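Local structure of S-adenosylmethionine:2-demethylmenaquinone methyltransferase (Geobacillus kaustophilus, 2PCN) at residues Q78-E82 with R83-G87. The protein is a compact alpha/beta protein of the Aldolase/RraA family whose assembly holds three chains. Numbering follows the deposited sequence.
Sequences QIACE and RGLAG
Leu85 folds back over Ala80 where helix 74-82 ends in a Schellman motif, the turn that leads the chain into strand 87-90 of the sheet. Two backbone bonds define the motif: Leu85 N reaches back to Ala80 O at 2.9 Å, and Gly84 N to Cys81 O at 3.2 Å. The first is nearly straight, with an N-H...O angle of 162°; in the second, the donor sits well above the carbonyl plane. Just before them, the last helical i to i+4 bond runs from Arg83 N to Ile79 O. Gly84 is the C-prime residue, and its positive phi of 65° is a backbone conformation that glycine adopts readily because it lacks a beta carbon.

The tight side of the turn is apolar. Leu85 CD2 lies 4.1 Å from Ala80 CB, while its other methyl, CD1, rests against Ala80 O. The small alanine lets the leucine branch come close to the helix backbone, and Leu50 and Val53 add to the leucine's surroundings as Ile105 does to alanine's. Beside this apolar pair, Ile79 and Arg83 run side by side. Ile79 turns CG2 to the side away from its own backbone N, and this methyl meets Arg83 CD at 4.0 Å. The long aliphatic part of the arginine suits such a border position, since it can pack on isoleucine before bending at chi3 (60°) to carry its guanidinium group to the carbonyl oxygens of Leu50 and Val53.

The opposite character appears at Glu82 and Gly84, both exposed. Glu82 extends its carboxylate away from the turn, where solvent can surround the charge, while its backbone stays in the helix through the bond from Glu82 N to Gln78 O at 2.8 Å.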
ATOM      1  N   GLN A  78      14.793  18.504  -1.726  1.00  9.71           N
ATOM      2  CA  GLN A  78      15.276  19.463  -2.713  1.00  9.46           C
ATOM      3  C   GLN A  78      16.799  19.564  -2.624  1.00 12.90           C
ATOM      4  O   GLN A  78      17.490  19.618  -3.644  1.00 14.67           O
ATOM      5  CB  GLN A  78      14.638  20.824  -2.451  1.00 11.61           C
ATOM      6  CG  GLN A  78      14.989  21.900  -3.453  1.00 17.70           C
ATOM      7  CD  GLN A  78      14.195  23.167  -3.211  1.00 25.05           C
ATOM      8  OE1 GLN A  78      14.347  23.819  -2.180  1.00 35.49           O
ATOM      9  NE2 GLN A  78      13.332  23.514  -4.157  1.00 31.65           N
ATOM     10  N   ILE A  79      17.320  19.590  -1.400  1.00 13.93           N
ATOM     11  CA  ILE A  79      18.764  19.665  -1.205  1.00 12.97           C
ATOM     12  C   ILE A  79      19.392  18.429  -1.839  1.00 12.00           C
ATOM     13  O   ILE A  79      20.410  18.517  -2.528  1.00 11.62           O
ATOM     14  CB  ILE A  79      19.134  19.705   0.301  1.00 11.94           C
ATOM     15  CG1 ILE A  79      18.605  20.992   0.938  1.00 12.75           C
ATOM     16  CG2 ILE A  79      20.646  19.608   0.475  1.00 11.04           C
ATOM     17  CD1 ILE A  79      18.817  21.061   2.431  1.00 18.79           C
ATOM     18  N   ALA A  80      18.773  17.273  -1.612  1.00 10.40           N
ATOM     19  CA  ALA A  80      19.278  16.028  -2.170  1.00 10.88           C
ATOM     20  C   ALA A  80      19.348  16.108  -3.696  1.00 12.76           C
ATOM     21  O   ALA A  80      20.284  15.590  -4.306  1.00 15.39           O
ATOM     22  CB  ALA A  80      18.396  14.858  -1.739  1.00 10.85           C
ATOM     23  N   CYS A  81      18.362  16.753  -4.311  1.00 12.43           N
ATOM     24  CA  CYS A  81      18.351  16.900  -5.765  1.00 10.90           C
ATOM     25  C   CYS A  81      19.421  17.884  -6.226  1.00 13.02           C
ATOM     26  O   CYS A  81      20.135  17.630  -7.193  1.00  9.72           O
ATOM     27  CB  CYS A  81      16.989  17.393  -6.253  1.00 15.28           C
ATOM     28  SG  CYS A  81      15.672  16.175  -6.127  1.00 16.23           S
ATOM     29  N   GLU A  82      19.523  19.009  -5.527  1.00 10.67           N
ATOM     30  CA  GLU A  82      20.494  20.039  -5.877  1.00 15.14           C
ATOM     31  C   GLU A  82      21.942  19.563  -5.765  1.00 15.74           C
ATOM     32  O   GLU A  82      22.803  20.009  -6.525  1.00 13.21           O
ATOM     33  CB  GLU A  82      20.298  21.271  -4.988  1.00 14.45           C
ATOM     34  CG  GLU A  82      18.883  21.813  -4.997  1.00 13.64           C
ATOM     35  CD  GLU A  82      18.704  23.011  -4.083  1.00 18.46           C
ATOM     36  OE1 GLU A  82      19.379  23.068  -3.035  1.00 18.74           O
ATOM     37  OE2 GLU A  82      17.873  23.885  -4.403  1.00 19.22           O
ATOM     38  N   ARG A  83      22.216  18.659  -4.829  1.00 10.93           N
ATOM     39  CA  ARG A  83      23.583  18.180  -4.652  1.00 12.89           C
ATOM     40  C   ARG A  83      23.853  16.845  -5.346  1.00 12.67           C
ATOM     41  O   ARG A  83      24.892  16.222  -5.140  1.00 10.86           O
ATOM     42  CB  ARG A  83      23.917  18.107  -3.155  1.00 14.76           C
ATOM     43  CG  ARG A  83      23.686  19.429  -2.442  1.00 10.22           C
ATOM     44  CD  ARG A  83      24.310  19.484  -1.052  1.00 15.90           C
ATOM     45  NE  ARG A  83      25.758  19.293  -1.090  1.00 10.42           N
ATOM     46  CZ  ARG A  83      26.368  18.143  -0.825  1.00 17.70           C
ATOM     47  NH1 ARG A  83      25.659  17.074  -0.489  1.00 12.39           N
ATOM     48  NH2 ARG A  83      27.693  18.056  -0.905  1.00 15.29           N
ATOM     49  N   GLY A  84      22.905  16.414  -6.173  1.00 12.65           N
ATOM     50  CA  GLY A  84      23.060  15.182  -6.924  1.00  9.84           C
ATOM     51  C   GLY A  84      23.143  13.872  -6.164  1.00 11.60           C
ATOM     52  O   GLY A  84      23.874  12.972  -6.570  1.00 10.65           O
ATOM     53  N   LEU A  85      22.400  13.743  -5.072  1.00 10.34           N
ATOM     54  CA  LEU A  85      22.419  12.499  -4.316  1.00  9.31           C
ATOM     55  C   LEU A  85      21.550  11.473  -5.048  1.00 10.17           C
ATOM     56  O   LEU A  85      20.677  11.839  -5.837  1.00 10.60           O
ATOM     57  CB  LEU A  85      21.898  12.734  -2.892  1.00 14.37           C
ATOM     58  CG  LEU A  85      22.787  13.586  -1.970  1.00 21.26           C
ATOM     59  CD1 LEU A  85      22.986  14.963  -2.563  1.00 26.42           C
ATOM     60  CD2 LEU A  85      22.149  13.697  -0.592  1.00 14.22           C
ATOM     61  N   ALA A  86      21.805  10.191  -4.799  1.00  8.91           N
ATOM     62  CA  ALA A  86      21.048   9.118  -5.443  1.00 12.33           C
ATOM     63  C   ALA A  86      19.674   8.938  -4.802  1.00 12.58           C
ATOM     64  O   ALA A  86      18.673   8.744  -5.499  1.00 12.39           O
ATOM     65  CB  ALA A  86      21.832   7.810  -5.367  1.00 11.56           C
ATOM     66  N   GLY A  87      19.629   8.999  -3.476  1.00  9.47           N
ATOM     67  CA  GLY A  87      18.362   8.842  -2.787  1.00 10.31           C
ATOM     68  C   GLY A  87      18.493   8.754  -1.282  1.00  9.10           C
ATOM     69  O   GLY A  87      19.588   8.891  -0.732  1.00  9.58           O
TER